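Local coordinates for protein SSD1 (Saccharomyces cerevisiae S288C, PDB 7AM1), which binds mRNA untranslated regions and represses translation as a pseudonuclease of the RNase II family, and is implicated in control of the G1 phase, at residues T721-M735 with L843-A855. Sequence-based numbering, arbitrary orientation.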
loop_
_atom_site.group_PDB
_atom_site.type_symbol
_atom_site.label_atom_id
_atom_site.label_comp_id
_atom_site.label_asym_id
_atom_site.label_seq_id
_atom_site.Cartn_x
_atom_site.Cartn_y
_atom_site.Cartn_z
ATOM N N THR A 721 15.414 11.619 -2.306
ATOM C CA THR A 721 16.270 11.187 -3.406
ATOM C C THR A 721 16.007 12.019 -4.656
ATOM O O THR A 721 16.947 12.442 -5.343
ATOM C CB THR A 721 16.036 9.699 -3.687
ATOM O OG1 THR A 721 16.385 8.914 -2.536
ATOM C CG2 THR A 721 16.867 9.242 -4.856
ATOM N N ILE A 722 14.735 12.282 -4.952
ATOM C CA ILE A 722 14.397 13.108 -6.104
ATOM C C ILE A 722 15.031 14.487 -5.973
ATOM O O ILE A 722 15.513 15.063 -6.957
ATOM C CB ILE A 722 12.867 13.195 -6.258
ATOM C CG1 ILE A 722 12.318 11.881 -6.815
ATOM C CG2 ILE A 722 12.493 14.368 -7.149
ATOM C CD1 ILE A 722 10.813 11.727 -6.685
ATOM N N ASN A 723 15.028 15.051 -4.766
ATOM C CA ASN A 723 15.576 16.391 -4.588
ATOM C C ASN A 723 17.099 16.389 -4.574
ATOM O O ASN A 723 17.726 17.384 -4.958
ATOM C CB ASN A 723 15.047 17.016 -3.300
ATOM C CG ASN A 723 13.614 17.489 -3.433
ATOM O OD1 ASN A 723 13.087 17.615 -4.539
ATOM N ND2 ASN A 723 12.981 17.773 -2.303
ATOM N N ASP A 724 17.709 15.297 -4.115
ATOM C CA ASP A 724 19.161 15.187 -4.156
ATOM C C ASP A 724 19.647 14.997 -5.586
ATOM O O ASP A 724 20.686 15.542 -5.970
ATOM C CB ASP A 724 19.606 14.031 -3.259
ATOM C CG ASP A 724 21.110 13.815 -3.269
ATOM O OD1 ASP A 724 21.658 13.448 -4.331
ATOM O OD2 ASP A 724 21.739 13.986 -2.203
ATOM N N MET A 725 18.895 14.242 -6.393
ATOM C CA MET A 725 19.239 14.090 -7.800
ATOM C C MET A 725 19.162 15.417 -8.542
ATOM O O MET A 725 19.904 15.628 -9.508
ATOM C CB MET A 725 18.310 13.066 -8.453
ATOM C CG MET A 725 18.551 11.632 -7.992
ATOM S SD MET A 725 17.251 10.492 -8.514
ATOM C CE MET A 725 17.455 10.452 -10.292
ATOM N N GLY A 726 18.275 16.315 -8.116
ATOM C CA GLY A 726 18.214 17.642 -8.699
ATOM C C GLY A 726 18.698 18.724 -7.756
ATOM O O GLY A 726 18.150 19.831 -7.736
ATOM N N ASN A 727 19.746 18.422 -6.983
ATOM C CA ASN A 727 20.205 19.338 -5.942
ATOM C C ASN A 727 20.572 20.714 -6.496
ATOM O O ASN A 727 20.381 21.724 -5.809
ATOM C CB ASN A 727 21.387 18.728 -5.183
ATOM C CG ASN A 727 22.513 18.286 -6.098
ATOM O OD1 ASN A 727 22.733 18.868 -7.161
ATOM N ND2 ASN A 727 23.236 17.247 -5.686
ATOM N N THR A 728 21.097 20.783 -7.722
ATOM C CA THR A 728 21.493 22.065 -8.302
ATOM C C THR A 728 20.408 22.693 -9.166
ATOM O O THR A 728 20.429 23.909 -9.384
ATOM C CB THR A 728 22.761 21.914 -9.153
ATOM O OG1 THR A 728 22.510 21.038 -10.262
ATOM C CG2 THR A 728 23.907 21.358 -8.317
ATOM N N THR A 729 19.507 21.885 -9.719
ATOM C CA THR A 729 18.447 22.363 -10.594
ATOM C C THR A 729 17.112 22.545 -9.883
ATOM O O THR A 729 16.208 23.167 -10.452
ATOM C CB THR A 729 18.270 21.393 -11.763
ATOM O OG1 THR A 729 18.049 20.077 -11.245
ATOM C CG2 THR A 729 19.521 21.390 -12.644
ATOM N N GLY A 730 16.968 22.012 -8.670
ATOM C CA GLY A 730 15.717 22.056 -7.946
ATOM C C GLY A 730 14.602 21.247 -8.561
ATOM O O GLY A 730 13.445 21.429 -8.186
ATOM N N GLN A 731 14.914 20.347 -9.490
ATOM C CA GLN A 731 13.895 19.565 -10.176
ATOM C C GLN A 731 14.587 18.602 -11.131
ATOM O O GLN A 731 15.757 18.783 -11.485
ATOM C CB GLN A 731 12.902 20.444 -10.938
ATOM C CG GLN A 731 13.486 21.064 -12.174
ATOM C CD GLN A 731 13.023 22.487 -12.392
ATOM O OE1 GLN A 731 13.836 23.385 -12.636
ATOM N NE2 GLN A 731 11.715 22.705 -12.312
ATOM N N LEU A 732 13.857 17.563 -11.520
ATOM C CA LEU A 732 14.311 16.596 -12.504
ATOM C C LEU A 732 13.433 16.717 -13.742
ATOM O O LEU A 732 12.322 17.252 -13.696
ATOM C CB LEU A 732 14.253 15.162 -11.970
ATOM C CG LEU A 732 15.026 14.870 -10.686
ATOM C CD1 LEU A 732 14.772 13.437 -10.260
ATOM C CD2 LEU A 732 16.513 15.131 -10.859
ATOM N N LEU A 733 13.970 16.252 -14.861
ATOM C CA LEU A 733 13.246 16.190 -16.123
ATOM C C LEU A 733 13.319 14.750 -16.605
ATOM O O LEU A 733 14.414 14.192 -16.731
ATOM C CB LEU A 733 13.848 17.155 -17.149
ATOM C CG LEU A 733 13.179 17.258 -18.519
ATOM C CD1 LEU A 733 11.746 17.734 -18.386
ATOM C CD2 LEU A 733 13.977 18.183 -19.444
ATOM N N THR A 734 12.165 14.138 -16.845
ATOM C CA THR A 734 12.153 12.755 -17.289
ATOM C C THR A 734 10.968 12.528 -18.209
ATOM O O THR A 734 9.957 13.233 -18.133
ATOM C CB THR A 734 12.088 11.771 -16.112
ATOM O OG1 THR A 734 12.241 10.431 -16.601
ATOM C CG2 THR A 734 10.766 11.886 -15.378
ATOM N N MET A 735 11.100 11.533 -19.076
ATOM C CA MET A 735 9.974 11.112 -19.892
ATOM C C MET A 735 8.997 10.343 -19.014
ATOM O O MET A 735 9.400 9.555 -18.154
ATOM C CB MET A 735 10.445 10.250 -21.062
ATOM C CG MET A 735 11.387 10.965 -22.019
ATOM S SD MET A 735 10.662 12.467 -22.706
ATOM C CE MET A 735 9.233 11.785 -23.544
ATOM N N LEU A 843 21.452 0.803 2.924
ATOM C CA LEU A 843 20.100 0.265 2.994
ATOM C C LEU A 843 19.799 -0.727 1.878
ATOM O O LEU A 843 18.675 -1.240 1.812
ATOM C CB LEU A 843 19.088 1.412 2.951
ATOM C CG LEU A 843 19.239 2.455 4.061
ATOM C CD1 LEU A 843 18.295 3.629 3.847
ATOM C CD2 LEU A 843 18.999 1.825 5.422
ATOM N N HIS A 844 20.764 -1.005 1.001
ATOM C CA HIS A 844 20.564 -1.926 -0.117
ATOM C C HIS A 844 19.398 -1.473 -0.994
ATOM O O HIS A 844 18.539 -2.264 -1.389
ATOM C CB HIS A 844 20.365 -3.361 0.377
ATOM C CG HIS A 844 21.540 -3.904 1.129
ATOM N ND1 HIS A 844 21.705 -3.727 2.486
ATOM C CD2 HIS A 844 22.619 -4.607 0.709
ATOM C CE1 HIS A 844 22.829 -4.303 2.871
ATOM N NE2 HIS A 844 23.403 -4.845 1.811
ATOM N N LEU A 845 19.375 -0.178 -1.289
ATOM C CA LEU A 845 18.398 0.418 -2.188
ATOM C C LEU A 845 19.083 0.821 -3.489
ATOM O O LEU A 845 20.309 0.933 -3.559
ATOM C CB LEU A 845 17.735 1.634 -1.536
ATOM C CG LEU A 845 17.036 1.383 -0.200
ATOM C CD1 LEU A 845 16.674 2.708 0.463
ATOM C CD2 LEU A 845 15.798 0.536 -0.396
ATOM N N THR A 846 18.274 1.054 -4.520
ATOM C CA THR A 846 18.770 1.377 -5.854
ATOM C C THR A 846 18.305 2.769 -6.259
ATOM O O THR A 846 17.123 3.101 -6.118
ATOM C CB THR A 846 18.291 0.340 -6.875
ATOM O OG1 THR A 846 18.831 -0.941 -6.536
ATOM C CG2 THR A 846 18.737 0.710 -8.285
ATOM N N VAL A 847 19.235 3.574 -6.767
ATOM C CA VAL A 847 18.905 4.936 -7.203
ATOM C C VAL A 847 17.938 4.866 -8.379
ATOM O O VAL A 847 18.165 4.081 -9.319
ATOM C CB VAL A 847 20.183 5.701 -7.600
ATOM C CG1 VAL A 847 19.842 7.139 -7.986
ATOM C CG2 VAL A 847 21.216 5.675 -6.476
ATOM N N PRO A 848 16.870 5.663 -8.407
ATOM C CA PRO A 848 15.983 5.643 -9.576
ATOM C C PRO A 848 16.717 6.068 -10.841
ATOM O O PRO A 848 17.616 6.911 -10.814
ATOM C CB PRO A 848 14.878 6.642 -9.205
ATOM C CG PRO A 848 14.935 6.748 -7.716
ATOM C CD PRO A 848 16.380 6.578 -7.361
ATOM N N ASN A 849 16.326 5.459 -11.958
ATOM C CA ASN A 849 16.858 5.796 -13.269
ATOM C C ASN A 849 15.913 6.749 -13.986
ATOM O O ASN A 849 14.691 6.592 -13.920
ATOM C CB ASN A 849 17.053 4.539 -14.117
ATOM C CG ASN A 849 18.120 3.632 -13.566
ATOM O OD1 ASN A 849 19.121 4.096 -13.019
ATOM N ND2 ASN A 849 17.909 2.328 -13.691
ATOM N N LEU A 850 16.477 7.739 -14.661
ATOM C CA LEU A 850 15.669 8.622 -15.485
ATOM C C LEU A 850 15.341 7.949 -16.812
ATOM O O LEU A 850 16.100 7.115 -17.313
ATOM C CB LEU A 850 16.396 9.941 -15.738
ATOM C CG LEU A 850 16.713 10.794 -14.511
ATOM C CD1 LEU A 850 17.445 12.057 -14.915
ATOM C CD2 LEU A 850 15.440 11.144 -13.785
ATOM N N ARG A 851 14.190 8.310 -17.376
ATOM C CA ARG A 851 13.825 7.912 -18.733
ATOM C C ARG A 851 14.127 9.098 -19.646
ATOM O O ARG A 851 13.435 10.121 -19.603
ATOM C CB ARG A 851 12.362 7.484 -18.826
ATOM C CG ARG A 851 11.910 7.104 -20.245
ATOM C CD ARG A 851 12.234 5.660 -20.591
ATOM N NE ARG A 851 11.464 4.742 -19.761
ATOM C CZ ARG A 851 10.316 4.172 -20.121
ATOM N NH1 ARG A 851 9.780 4.401 -21.314
ATOM N NH2 ARG A 851 9.699 3.360 -19.276
ATOM N N LEU A 852 15.168 8.966 -20.447
ATOM C CA LEU A 852 15.620 10.045 -21.306
ATOM C C LEU A 852 15.267 9.754 -22.759
ATOM O O LEU A 852 15.122 8.590 -23.142
ATOM C CB LEU A 852 17.136 10.228 -21.170
ATOM C CG LEU A 852 17.603 10.465 -19.731
ATOM C CD1 LEU A 852 19.108 10.579 -19.651
ATOM C CD2 LEU A 852 16.951 11.713 -19.145
ATOM N N PRO A 853 15.106 10.779 -23.597
ATOM C CA PRO A 853 14.800 10.517 -25.011
ATOM C C PRO A 853 16.026 9.959 -25.723
ATOM O O PRO A 853 17.128 10.498 -25.602
ATOM C CB PRO A 853 14.399 11.894 -25.549
ATOM C CG PRO A 853 15.177 12.847 -24.709
ATOM C CD PRO A 853 15.229 12.225 -23.327
ATOM N N SER A 854 15.829 8.862 -26.452
ATOM C CA SER A 854 16.931 8.177 -27.130
ATOM C C SER A 854 17.029 8.659 -28.576
ATOM O O SER A 854 16.793 7.924 -29.538
ATOM C CB SER A 854 16.739 6.664 -27.053
ATOM N N ALA A 855 17.393 9.931 -28.715
ATOM C CA ALA A 855 17.511 10.553 -30.030
ATOM C C ALA A 855 18.975 10.736 -30.421
ATOM O O ALA A 855 19.830 10.978 -29.568
ATOM C CB ALA A 855 16.791 11.890 -30.051
#
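L850 pushes a methyl group into the angle between the end of helix 689-725 and the start of strand 732-741: its CD2 lies 4.1 Å from M725 CE and also touches L732 CD1 and T734 CB. M725 is extended as far as SD and then bends at chi3 (67°), which turns CE toward P848 O and L850 CD2 while SD faces P848 CD. That same proline CD also receives CG2 of T721, at 3.7 Å, one helical turn back. Farther along, M735 CB and CG pack beside R851 O, CB meets R851 CG, and CG reaches on to the P853 ring; F866 of helix 862-867 touches both M735 and P853.

The polar edge is at T734, whose OG1 stands anti to the backbone N (chi1 -173°) and accepts a hydrogen bond from R851 N at 3.0 Å. Next to it M735 N donates to R851 O at 2.8 Å, nearly straight at 170° and in the carbonyl plane. A valine in place of T734 would probably leave R851 N without its acceptor, with the M735 bond alone tying loop to strand here. R851 turns its guanidinium away from M735, to salt bridges with E752 and D618. In all, an extended loop covers a helix-to-strand junction, where long helix 689-725, probably part of the RNB region, leads into a five-stranded antiparallel sheet consistent with the OB-type C-terminal domain of DIS3L2-like proteins.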